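Local coordinates for protein RTX toxin RtxA (Vibrio vulnificus MO6-24/O, PDB 6IMP) that probably acts as a hydrolase, forming an alpha/beta-hydrolase-fold effector domain of a bacterial MARTX toxin implicated in virulence, at residues 165-169 / 170-174; 206-209 / 210-214; 237-240 / 241-245; 255-258 / 259-263; 268-271 / 272-276. All coordinates share one frame; numbering follows the deposited sequence.

Contact 1: 165-169 / 170-174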
loop_
_atom_site.group_PDB
_atom_site.type_symbol
_atom_site.label_atom_id
_atom_site.label_comp_id
_atom_site.label_asym_id
_atom_site.label_seq_id
_atom_site.Cartn_x
_atom_site.Cartn_y
_atom_site.Cartn_z
ATOM N N LYS A 165 6.013 -19.150 -0.561
ATOM C CA LYS A 165 7.041 -19.093 0.499
ATOM C C LYS A 165 6.567 -19.645 1.864
ATOM O O LYS A 165 7.275 -19.523 2.869
ATOM C CB LYS A 165 7.575 -17.655 0.629
ATOM C CG LYS A 165 8.498 -17.236 -0.517
ATOM C CD LYS A 165 8.641 -15.720 -0.634
ATOM C CE LYS A 165 10.092 -15.280 -0.815
ATOM N NZ LYS A 165 10.570 -15.317 -2.228
ATOM N N GLY A 166 5.385 -20.265 1.887
ATOM C CA GLY A 166 4.958 -21.109 3.018
ATOM C C GLY A 166 4.695 -20.365 4.315
ATOM O O GLY A 166 4.449 -20.980 5.359
ATOM N N ILE A 167 4.695 -19.041 4.231
ATOM C CA ILE A 167 4.795 -18.198 5.399
ATOM C C ILE A 167 3.487 -18.241 6.149
ATOM O O ILE A 167 2.438 -17.944 5.583
ATOM C CB ILE A 167 5.102 -16.746 5.006
ATOM C CG1 ILE A 167 6.477 -16.685 4.337
ATOM C CG2 ILE A 167 5.018 -15.833 6.230
ATOM C CD1 ILE A 167 7.001 -15.290 4.076
ATOM N N ASP A 168 3.545 -18.628 7.419
ATOM C CA ASP A 168 2.360 -18.570 8.256
ATOM C C ASP A 168 1.926 -17.112 8.368
ATOM O O ASP A 168 2.771 -16.231 8.547
ATOM C CB ASP A 168 2.610 -19.156 9.639
ATOM C CG ASP A 168 1.311 -19.505 10.362
ATOM O OD1 ASP A 168 0.558 -18.576 10.724
ATOM O OD2 ASP A 168 1.030 -20.710 10.550
ATOM N N PRO A 169 0.613 -16.845 8.223
ATOM C CA PRO A 169 0.145 -15.458 8.201
ATOM C C PRO A 169 0.418 -14.642 9.461
ATOM O O PRO A 169 0.504 -13.414 9.383
ATOM C CB PRO A 169 -1.356 -15.606 7.988
ATOM C CG PRO A 169 -1.499 -16.851 7.201
ATOM C CD PRO A 169 -0.414 -17.767 7.700
ATOM N N SER A 170 0.569 -15.310 10.603
ATOM C CA SER A 170 0.882 -14.619 11.856
ATOM C C SER A 170 2.387 -14.361 12.038
ATOM O O SER A 170 2.844 -14.073 13.141
ATOM C CB SER A 170 0.288 -15.374 13.052
ATOM O OG SER A 170 -1.103 -15.096 13.184
ATOM N N ASN A 171 3.140 -14.425 10.944
ATOM C CA ASN A 171 4.448 -13.775 10.854
ATOM C C ASN A 171 4.432 -12.547 9.938
ATOM O O ASN A 171 5.484 -11.932 9.701
ATOM C CB ASN A 171 5.482 -14.763 10.339
ATOM C CG ASN A 171 5.810 -15.827 11.351
ATOM O OD1 ASN A 171 4.917 -16.393 11.978
ATOM N ND2 ASN A 171 7.097 -16.100 11.529
ATOM N N ILE A 172 3.249 -12.198 9.425
ATOM C CA ILE A 172 3.117 -11.113 8.443
ATOM C C ILE A 172 2.486 -9.881 9.065
ATOM O O ILE A 172 1.606 -9.989 9.920
ATOM C CB ILE A 172 2.266 -11.535 7.223
ATOM C CG1 ILE A 172 2.890 -12.751 6.529
ATOM C CG2 ILE A 172 2.141 -10.381 6.225
ATOM C CD1 ILE A 172 1.974 -13.432 5.534
ATOM N N ILE A 173 2.933 -8.711 8.619
ATOM C CA ILE A 173 2.152 -7.479 8.787
ATOM C C ILE A 173 1.944 -6.752 7.462
ATOM O O ILE A 173 2.677 -6.961 6.474
ATOM C CB ILE A 173 2.777 -6.505 9.813
ATOM C CG1 ILE A 173 4.263 -6.271 9.504
ATOM C CG2 ILE A 173 2.569 -7.041 11.218
ATOM C CD1 ILE A 173 4.873 -5.093 10.231
ATOM N N ILE A 174 0.928 -5.902 7.456
ATOM C CA ILE A 174 0.552 -5.183 6.259
ATOM C C ILE A 174 0.878 -3.731 6.499
ATOM O O ILE A 174 0.277 -3.076 7.346
ATOM C CB ILE A 174 -0.935 -5.399 5.881
ATOM C CG1 ILE A 174 -1.227 -6.905 5.772
ATOM C CG2 ILE A 174 -1.236 -4.752 4.539
ATOM C CD1 ILE A 174 -2.696 -7.270 5.681
#

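Contact 2: 206-209 / 210-214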
loop_
_atom_site.group_PDB
_atom_site.type_symbol
_atom_site.label_atom_id
_atom_site.label_comp_id
_atom_site.label_asym_id
_atom_site.label_seq_id
_atom_site.Cartn_x
_atom_site.Cartn_y
_atom_site.Cartn_z
ATOM N N PRO A 206 -2.233 7.026 6.188
ATOM C CA PRO A 206 -3.263 6.560 5.286
ATOM C C PRO A 206 -3.972 7.641 4.498
ATOM O O PRO A 206 -4.024 8.801 4.914
ATOM C CB PRO A 206 -4.277 5.932 6.237
ATOM C CG PRO A 206 -4.139 6.747 7.455
ATOM C CD PRO A 206 -2.657 6.840 7.581
ATOM N N MET A 207 -4.587 7.202 3.403
ATOM C CA MET A 207 -5.668 7.926 2.742
ATOM C C MET A 207 -6.932 7.420 3.400
ATOM O O MET A 207 -7.236 6.240 3.285
ATOM C CB MET A 207 -5.692 7.552 1.264
ATOM C CG MET A 207 -7.004 7.820 0.561
ATOM S SD MET A 207 -6.982 7.191 -1.119
ATOM C CE MET A 207 -5.835 8.315 -1.908
ATOM N N PRO A 208 -7.663 8.287 4.121
ATOM C CA PRO A 208 -8.801 7.715 4.828
ATOM C C PRO A 208 -9.938 7.439 3.898
ATOM O O PRO A 208 -10.772 6.588 4.173
ATOM C CB PRO A 208 -9.191 8.823 5.783
ATOM C CG PRO A 208 -8.901 10.063 5.007
ATOM C CD PRO A 208 -7.605 9.755 4.293
ATOM N N SER A 209 -9.963 8.194 2.811
ATOM C CA SER A 209 -10.941 8.077 1.754
ATOM C C SER A 209 -10.345 8.885 0.613
ATOM O O SER A 209 -9.602 9.833 0.836
ATOM C CB SER A 209 -12.301 8.646 2.197
ATOM O OG SER A 209 -12.367 10.054 2.024
ATOM N N MET A 210 -10.653 8.517 -0.604
ATOM C CA MET A 210 -10.179 9.287 -1.735
ATOM C C MET A 210 -10.741 10.704 -1.759
ATOM O O MET A 210 -10.067 11.637 -2.194
ATOM C CB MET A 210 -10.552 8.573 -3.010
ATOM C CG MET A 210 -10.212 9.351 -4.262
ATOM S SD MET A 210 -8.446 9.389 -4.512
ATOM C CE MET A 210 -8.180 7.689 -4.996
ATOM N N THR A 211 -11.983 10.859 -1.311
ATOM C CA THR A 211 -12.662 12.160 -1.365
ATOM C C THR A 211 -11.902 13.135 -0.454
ATOM O O THR A 211 -11.509 14.234 -0.865
ATOM C CB THR A 211 -14.143 12.046 -0.924
ATOM O OG1 THR A 211 -14.221 11.803 0.486
ATOM C CG2 THR A 211 -14.848 10.903 -1.661
ATOM N N LYS A 212 -11.606 12.649 0.746
ATOM C CA LYS A 212 -10.909 13.417 1.768
ATOM C C LYS A 212 -9.442 13.637 1.412
ATOM O O LYS A 212 -8.828 14.612 1.842
ATOM C CB LYS A 212 -11.053 12.722 3.120
ATOM C CG LYS A 212 -12.480 12.817 3.655
ATOM C CD LYS A 212 -12.722 11.945 4.880
ATOM C CE LYS A 212 -13.351 12.728 6.032
ATOM N NZ LYS A 212 -12.679 12.419 7.330
ATOM N N ALA A 213 -8.898 12.744 0.598
ATOM C CA ALA A 213 -7.579 12.942 0.027
ATOM C C ALA A 213 -7.594 13.993 -1.076
ATOM O O ALA A 213 -6.680 14.812 -1.164
ATOM C CB ALA A 213 -7.044 11.627 -0.508
ATOM N N ILE A 214 -8.612 13.937 -1.937
ATOM C CA ILE A 214 -8.780 14.919 -3.012
ATOM C C ILE A 214 -9.010 16.304 -2.403
ATOM O O ILE A 214 -8.403 17.290 -2.835
ATOM C CB ILE A 214 -9.944 14.524 -3.963
ATOM C CG1 ILE A 214 -9.470 13.416 -4.920
ATOM C CG2 ILE A 214 -10.436 15.726 -4.778
ATOM C CD1 ILE A 214 -10.575 12.610 -5.558
#

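Contact 3: 237-240 / 241-245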
loop_
_atom_site.group_PDB
_atom_site.type_symbol
_atom_site.label_atom_id
_atom_site.label_comp_id
_atom_site.label_asym_id
_atom_site.label_seq_id
_atom_site.Cartn_x
_atom_site.Cartn_y
_atom_site.Cartn_z
ATOM N N PHE A 237 -11.962 3.693 -1.604
ATOM C CA PHE A 237 -10.787 3.655 -0.733
ATOM C C PHE A 237 -11.073 4.260 0.648
ATOM O O PHE A 237 -10.232 4.974 1.203
ATOM C CB PHE A 237 -9.603 4.403 -1.368
ATOM C CG PHE A 237 -9.208 3.911 -2.732
ATOM C CD1 PHE A 237 -8.437 2.764 -2.878
ATOM C CD2 PHE A 237 -9.523 4.647 -3.864
ATOM C CE1 PHE A 237 -8.039 2.331 -4.133
ATOM C CE2 PHE A 237 -9.125 4.225 -5.122
ATOM C CZ PHE A 237 -8.370 3.071 -5.257
ATOM N N SER A 238 -12.256 3.980 1.197
ATOM C CA SER A 238 -12.557 4.348 2.581
ATOM C C SER A 238 -11.970 3.297 3.528
ATOM O O SER A 238 -12.293 2.110 3.419
ATOM C CB SER A 238 -14.065 4.477 2.800
ATOM O OG SER A 238 -14.383 4.503 4.185
ATOM N N VAL A 239 -11.095 3.739 4.437
ATOM C CA VAL A 239 -10.475 2.841 5.435
ATOM C C VAL A 239 -11.548 2.196 6.313
ATOM O O VAL A 239 -11.542 0.985 6.534
ATOM C CB VAL A 239 -9.487 3.602 6.355
ATOM C CG1 VAL A 239 -9.001 2.713 7.493
ATOM C CG2 VAL A 239 -8.303 4.123 5.561
ATOM N N GLU A 240 -12.425 3.051 6.839
ATOM C CA GLU A 240 -13.612 2.656 7.613
ATOM C C GLU A 240 -14.412 1.547 6.917
ATOM O O GLU A 240 -14.592 0.449 7.474
ATOM C CB GLU A 240 -14.508 3.890 7.825
ATOM C CG GLU A 240 -15.163 3.995 9.196
ATOM C CD GLU A 240 -15.799 5.360 9.434
ATOM O OE1 GLU A 240 -15.265 6.372 8.918
ATOM O OE2 GLU A 240 -16.831 5.423 10.140
ATOM N N LYS A 241 -14.853 1.839 5.691
ATOM C CA LYS A 241 -15.663 0.913 4.889
ATOM C C LYS A 241 -14.922 -0.401 4.626
ATOM O O LYS A 241 -15.478 -1.487 4.818
ATOM C CB LYS A 241 -16.053 1.577 3.565
ATOM C CG LYS A 241 -16.939 0.741 2.642
ATOM C CD LYS A 241 -17.640 1.629 1.612
ATOM C CE LYS A 241 -17.810 0.952 0.260
ATOM N NZ LYS A 241 -18.680 -0.253 0.338
ATOM N N ASN A 242 -13.658 -0.292 4.224
ATOM C CA ASN A 242 -12.828 -1.462 3.950
ATOM C C ASN A 242 -12.463 -2.265 5.227
ATOM O O ASN A 242 -11.951 -3.386 5.132
ATOM C CB ASN A 242 -11.533 -1.042 3.243
ATOM C CG ASN A 242 -11.764 -0.457 1.858
ATOM O OD1 ASN A 242 -12.760 0.226 1.595
ATOM N ND2 ASN A 242 -10.800 -0.678 0.977
ATOM N N LEU A 243 -12.678 -1.682 6.408
ATOM C CA LEU A 243 -12.320 -2.352 7.678
ATOM C C LEU A 243 -13.467 -3.169 8.270
ATOM O O LEU A 243 -13.234 -4.043 9.118
ATOM C CB LEU A 243 -11.850 -1.330 8.720
ATOM C CG LEU A 243 -10.356 -1.020 8.801
ATOM C CD1 LEU A 243 -10.105 0.054 9.859
ATOM C CD2 LEU A 243 -9.551 -2.272 9.115
ATOM N N LYS A 244 -14.699 -2.854 7.848
ATOM C CA LYS A 244 -15.915 -3.456 8.414
ATOM C C LYS A 244 -15.916 -4.954 8.218
ATOM O O LYS A 244 -15.933 -5.428 7.096
ATOM C CB LYS A 244 -17.168 -2.886 7.753
ATOM C CG LYS A 244 -17.477 -1.452 8.135
ATOM C CD LYS A 244 -18.841 -1.004 7.616
ATOM C CE LYS A 244 -19.987 -1.483 8.504
ATOM N NZ LYS A 244 -20.965 -0.391 8.787
ATOM N N GLY A 245 -15.911 -5.693 9.318
ATOM C CA GLY A 245 -15.964 -7.142 9.263
ATOM C C GLY A 245 -14.596 -7.701 9.525
ATOM O O GLY A 245 -14.392 -8.923 9.500
#

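Contact 4: 255-258 / 259-263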
loop_
_atom_site.group_PDB
_atom_site.type_symbol
_atom_site.label_atom_id
_atom_site.label_comp_id
_atom_site.label_asym_id
_atom_site.label_seq_id
_atom_site.Cartn_x
_atom_site.Cartn_y
_atom_site.Cartn_z
ATOM N N LEU A 255 -0.201 5.630 12.171
ATOM C CA LEU A 255 0.658 6.803 12.244
ATOM C C LEU A 255 0.281 7.799 11.166
ATOM O O LEU A 255 0.364 7.500 9.981
ATOM C CB LEU A 255 2.119 6.388 12.106
ATOM C CG LEU A 255 2.559 5.203 12.983
ATOM C CD1 LEU A 255 4.067 5.068 12.943
ATOM C CD2 LEU A 255 2.106 5.339 14.421
ATOM N N THR A 256 -0.147 8.979 11.585
ATOM C CA THR A 256 -0.579 10.015 10.650
ATOM C C THR A 256 0.448 11.127 10.515
ATOM O O THR A 256 1.210 11.381 11.433
ATOM C CB THR A 256 -1.899 10.651 11.101
ATOM O OG1 THR A 256 -1.683 11.437 12.277
ATOM C CG2 THR A 256 -2.922 9.583 11.397
ATOM N N ASP A 257 0.401 11.830 9.386
ATOM C CA ASP A 257 1.346 12.923 9.090
ATOM C C ASP A 257 0.854 14.248 9.679
ATOM O O ASP A 257 -0.231 14.305 10.248
ATOM C CB ASP A 257 1.586 13.050 7.578
ATOM C CG ASP A 257 0.297 13.144 6.780
ATOM O OD1 ASP A 257 -0.598 12.283 6.973
ATOM O OD2 ASP A 257 0.191 14.059 5.943
ATOM N N ASN A 258 1.671 15.299 9.584
ATOM C CA ASN A 258 1.383 16.572 10.274
ATOM C C ASN A 258 0.751 17.610 9.344
ATOM O O ASN A 258 0.647 18.789 9.692
ATOM C CB ASN A 258 2.649 17.142 10.947
ATOM C CG ASN A 258 3.687 17.666 9.947
ATOM O OD1 ASN A 258 3.448 17.734 8.730
ATOM N ND2 ASN A 258 4.852 18.049 10.467
ATOM N N GLU A 259 0.334 17.155 8.166
ATOM C CA GLU A 259 -0.217 18.021 7.127
ATOM C C GLU A 259 -1.700 17.678 6.990
ATOM O O GLU A 259 -2.201 16.771 7.688
ATOM C CB GLU A 259 0.456 17.723 5.769
ATOM C CG GLU A 259 1.958 18.010 5.722
ATOM C CD GLU A 259 2.599 17.687 4.377
ATOM O OE1 GLU A 259 1.934 17.093 3.508
ATOM O OE2 GLU A 259 3.785 18.018 4.187
ATOM N N GLY A 260 -2.392 18.414 6.109
ATOM C CA GLY A 260 -3.854 18.332 5.952
ATOM C C GLY A 260 -4.465 16.932 5.909
ATOM O O GLY A 260 -5.475 16.665 6.570
ATOM N N LEU A 261 -3.868 16.042 5.123
ATOM C CA LEU A 261 -4.300 14.649 5.089
ATOM C C LEU A 261 -4.332 14.010 6.486
ATOM O O LEU A 261 -5.290 13.320 6.838
ATOM C CB LEU A 261 -3.390 13.836 4.177
ATOM C CG LEU A 261 -3.918 12.430 3.897
ATOM C CD1 LEU A 261 -5.120 12.500 2.971
ATOM C CD2 LEU A 261 -2.853 11.516 3.310
ATOM N N GLY A 262 -3.289 14.267 7.274
ATOM C CA GLY A 262 -3.081 13.600 8.561
ATOM C C GLY A 262 -4.063 13.998 9.645
ATOM O O GLY A 262 -4.275 13.249 10.602
ATOM N N GLU A 263 -4.641 15.189 9.515
ATOM C CA GLU A 263 -5.781 15.588 10.361
ATOM C C GLU A 263 -6.944 14.621 10.178
ATOM O O GLU A 263 -7.413 14.000 11.138
ATOM C CB GLU A 263 -6.249 17.016 10.036
ATOM C CG GLU A 263 -5.774 18.073 11.026
ATOM C CD GLU A 263 -6.632 19.324 10.998
ATOM O OE1 GLU A 263 -7.813 19.253 11.420
ATOM O OE2 GLU A 263 -6.124 20.379 10.556
#

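Contact 5: 268-271 / 272-276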
loop_
_atom_site.group_PDB
_atom_site.type_symbol
_atom_site.label_atom_id
_atom_site.label_comp_id
_atom_site.label_asym_id
_atom_site.label_seq_id
_atom_site.Cartn_x
_atom_site.Cartn_y
_atom_site.Cartn_z
ATOM N N LEU A 268 -10.518 9.969 11.656
ATOM C CA LEU A 268 -10.604 8.535 11.420
ATOM C C LEU A 268 -10.221 7.776 12.674
ATOM O O LEU A 268 -10.973 6.926 13.140
ATOM C CB LEU A 268 -9.696 8.133 10.263
ATOM C CG LEU A 268 -9.604 6.645 9.903
ATOM C CD1 LEU A 268 -10.978 6.007 9.761
ATOM C CD2 LEU A 268 -8.800 6.462 8.622
ATOM N N ARG A 269 -9.066 8.123 13.238
ATOM C CA ARG A 269 -8.576 7.493 14.472
ATOM C C ARG A 269 -9.659 7.455 15.541
ATOM O O ARG A 269 -9.886 6.418 16.176
ATOM C CB ARG A 269 -7.347 8.234 15.017
ATOM C CG ARG A 269 -7.135 8.080 16.521
ATOM C CD ARG A 269 -5.738 8.495 16.932
ATOM N NE ARG A 269 -4.786 7.420 16.680
ATOM C CZ ARG A 269 -3.670 7.516 15.958
ATOM N NH1 ARG A 269 -2.918 6.443 15.803
ATOM N NH2 ARG A 269 -3.291 8.660 15.401
ATOM N N ALA A 270 -10.295 8.602 15.759
ATOM C CA ALA A 270 -11.407 8.689 16.693
ATOM C C ALA A 270 -12.483 7.661 16.328
ATOM O O ALA A 270 -12.662 6.677 17.046
ATOM C CB ALA A 270 -11.979 10.101 16.724
ATOM N N LYS A 271 -13.116 7.832 15.168
ATOM C CA LYS A 271 -14.158 6.891 14.708
ATOM C C LYS A 271 -13.791 5.415 14.951
ATOM O O LYS A 271 -14.665 4.588 15.201
ATOM C CB LYS A 271 -14.468 7.091 13.219
ATOM C CG LYS A 271 -14.994 8.471 12.864
ATOM C CD LYS A 271 -15.964 8.435 11.689
ATOM C CE LYS A 271 -16.648 9.784 11.492
ATOM N NZ LYS A 271 -16.822 10.135 10.054
ATOM N N LEU A 272 -12.507 5.091 14.855
ATOM C CA LEU A 272 -12.076 3.698 14.910
ATOM C C LEU A 272 -11.981 3.177 16.362
ATOM O O LEU A 272 -12.429 2.064 16.656
ATOM C CB LEU A 272 -10.752 3.495 14.139
ATOM C CG LEU A 272 -10.736 3.660 12.601
ATOM C CD1 LEU A 272 -9.505 3.001 11.998
ATOM C CD2 LEU A 272 -11.972 3.088 11.922
ATOM N N ALA A 273 -11.416 3.986 17.261
ATOM C CA ALA A 273 -11.426 3.676 18.707
ATOM C C ALA A 273 -12.864 3.548 19.195
ATOM O O ALA A 273 -13.223 2.606 19.920
ATOM C CB ALA A 273 -10.708 4.767 19.492
ATOM N N ILE A 274 -13.678 4.500 18.749
ATOM C CA ILE A 274 -15.089 4.597 19.104
ATOM C C ILE A 274 -15.843 3.317 18.764
ATOM O O ILE A 274 -16.643 2.839 19.560
ATOM C CB ILE A 274 -15.754 5.783 18.374
ATOM C CG1 ILE A 274 -15.239 7.112 18.942
ATOM C CG2 ILE A 274 -17.265 5.719 18.508
ATOM C CD1 ILE A 274 -15.596 8.319 18.097
ATOM N N ALA A 275 -15.575 2.763 17.586
ATOM C CA ALA A 275 -16.263 1.556 17.122
ATOM C C ALA A 275 -15.627 0.259 17.648
ATOM O O ALA A 275 -15.989 -0.831 17.212
ATOM C CB ALA A 275 -16.318 1.541 15.605
ATOM N N GLY A 276 -14.672 0.379 18.567
ATOM C CA GLY A 276 -14.160 -0.772 19.310
ATOM C C GLY A 276 -12.935 -1.426 18.694
ATOM O O GLY A 276 -12.440 -2.425 19.224
#

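Contact 1: 165-169 / 170-174
D168 and S170 meet in an Asx turn with proline as its middle residue. The D168 carboxylate atom OD1 accepts the backbone N-H of S170 at 3.3 Å, using the anti lone pair that faces away from OD2, and the bond is nearly straight (171°). CG of D168 stands trans to its own backbone N (chi1 -162°), a setting that swings the carboxylate forward over the next peptide. Two backbone bonds continue the turn: N171 N to D168 O at 3.0 Å, then I172 N to P169 O, also 3.0 Å. In both the donor stands above the carbonyl plane, in keeping with two overlapping turns. Apolar contacts accompany the turn. Methyl CG2 of I167 rests 3.8 Å from CG1 of I172, the two side chains crossing at about a right angle, while CD1 of I172 lies over CA of P169 at 3.8 Å. I172 continues into the core against F158 and L161 of helix 147-164, and I167 touches V101 of strand 101-105. The turn thus leads from that helix into strand 172-177 of the alpha/beta-hydrolase sheet. Three successive N-H groups, of S170, N171 and I172, are bound by oxygens of D168 and P169, and the N-H given to the D168 carboxylate probably helps to stabilise its charge at the protein surface.

Contact 2: 206-209 / 210-214
M207 lays its thioether chain against M210 and A213. Its CG is trans to the backbone N (chi1 160°), and the chain runs straight on to SD before bending at chi3. That bend turns methyl CE to within 3.8 Å of A213 CB, and CE also lies 3.8 Å from SD of M210. M210 starts out trans as well but folds at both chi2 and chi3, and this curl brings its own CE back beside CE and SD of M207. The two thioethers run obliquely to each other, and F237 packs on both. S209 is the N-cap of helix 210-216, which follows strand 200-204 in the alpha/beta-hydrolase fold; M207 just before it shares a backbone hydrogen bond with S178, the serine of a GxSxG sequence consistent with a nucleophile elbow. Chi1 of S209 (84°) sets OG between its backbone N and carbonyl carbon, facing the first helical turn. There OG shares a hydrogen bond of 3.0 Å with OG1 of T211, which is turned about its own chi1 in the same sense. The carbonyl O of S209 accepts the N-H of A213 at 3.0 Å, and A213 CB sits beside that same oxygen. K212 leans its aliphatic part over the cap: CB lies 3.2 Å from S209 OG, with CG and CD following close by, and CB also meets CG of P208 at 3.9 Å. Beyond CD the lysine bends away, and NZ forms a salt bridge with E264 of helix 260-274.

Contact 3: 237-240 / 241-245
S238 caps the short, weakly bonded helix 239-243: its OG accepts the N-H of K241 at 3.1 Å in an almost linear N-cap bond (169°). OG is trans to the serine's backbone N (chi1 165°) and thereby faces forward along the helix, where it also lies beside K241 CB. The carbonyl O of S238 takes the N-H of N242 at 2.9 Å. L243, one turn after V239, carries the apolar side. Its CB lies 3.2 Å from the carbonyl O of V239, and CG stays close to the same oxygen. At the tip, CD1 reaches CG1 of V239 at 3.7 Å, so that the two branched chains lie side by side and point the same way. Both look toward helix 260-274, where V239 touches L268 and L243 touches L272; L243 also touches A185 of helix 180-192. N242 ties this helix to the rest of the domain, its ND2 hydrogen-bonded to OH of Y151. R189 NH1 binds the carbonyl oxygens of K241 and K244 near the helix end. Helical order fades in this last turn, as E240 O shows: L243 N binds it at 3.1 Å from well above the carbonyl plane, and K244 N adds only a weak bond at 3.3 Å, bent to 124°.

Contact 4: 255-258 / 259-263
T256 and D257, where strand 252-256 gives way to the following turn, press on G262 in the first turn of helix 260-274. This is the tight part of the contact, and it is made without a hydrogen bond between the two segments. With no side chain at G262, its CA comes right up to the strand end: it points a C-H at the carbonyl O of D257, 3.4 Å away and nearly in line (164° at the hydrogen). The same CA is met by OD1 of D257 at 3.2 Å. T256 adds its CB, 3.6 Å from the carbonyl O of G262, while its OG1 is hydrogen-bonded to OE2 of E266 further along the helix. D257 CG sits between its backbone N and carbonyl carbon (chi1 52°), which folds the carboxylate back over the helix start, with OD2 above CB of L261 at 4.0 Å. The solvent side is looser. N258 and E259 are exposed, and N258 OD1 merely lies along CG of E259 at 3.4 Å. The E259 chain is extended, and its OE1 remains 4.3 Å from D257 OD2, the carboxylate planes turned 67° apart. The backbone of E259 helps to close the turn, its carbonyl O accepting the N-H of G262 at 2.8 Å. H288 packs on D257, E259 and L261. An aspartate just past this strand, beside a histidine from a later loop, is the layout of the acid and base of an alpha/beta-hydrolase catalytic triad, and D257 with H288 is consistent with it.

Contact 5: 268-271 / 272-276
A Schellman motif ends helix 260-274 just beyond the place where L268 and L272 pack one turn apart: G276, at positive phi, is its C-prime residue, with G276 N bonded to A273 O at 3.0 Å and Y277 N to L272 O. Before it the helical ladder holds. L272 N binds L268 O at 2.9 Å and has a second, weak bond to R269 O; A273 N binds R269 O at 3.1 Å, and I274 N binds A270 O in a straight bond (174°). A275 N still reaches K271 O at 3.1 Å, but from above the carbonyl plane as the helix begins to unwind. On the buried side CD1 of L268 meets CG of L272 at 3.7 Å; CG of L268 is trans to its backbone N (chi1 177°), which sends the branch along the helix toward its partner. On the exposed side CG1 of I274 lies over the carbonyl O of A270, and its CD1 grazes A270 CB at 4.3 Å. R269 leaves on another side, its NH1 hydrogen-bonded to the carbonyl oxygens of L254 and T280 and its NH2 in a salt bridge with E266. The helix is the crossover between strands 252-256 and 282-283; K271 lies against E240 of helix 239-243, and L272 also touches V279 on the way to the last strand.

How the contacts relate
Contacts 2 to 5 form one neighbourhood, with contact 1 apart from it, its centre 28 Å from that of contact 2 across the middle of the chain. Contacts 2 and 3, centred 12 Å apart, are joined by a probable hydrogen bond from V239 N to P208 O (2.9 Å). P208 also touches L268 of contact 5 and L261 of contact 4, so the loop 206-209 borders all three. Contacts 4 and 5 lie at the start and end of helix 260-274, centres 16 Å apart. The presumed active site adjoins contacts 2 and 4, with F237 of contact 3 also nearby: the presumed nucleophile borders the loop of contact 2, and the presumed acid lies in contact 4. Contact 1 opens strand 172-177, which leads toward S178.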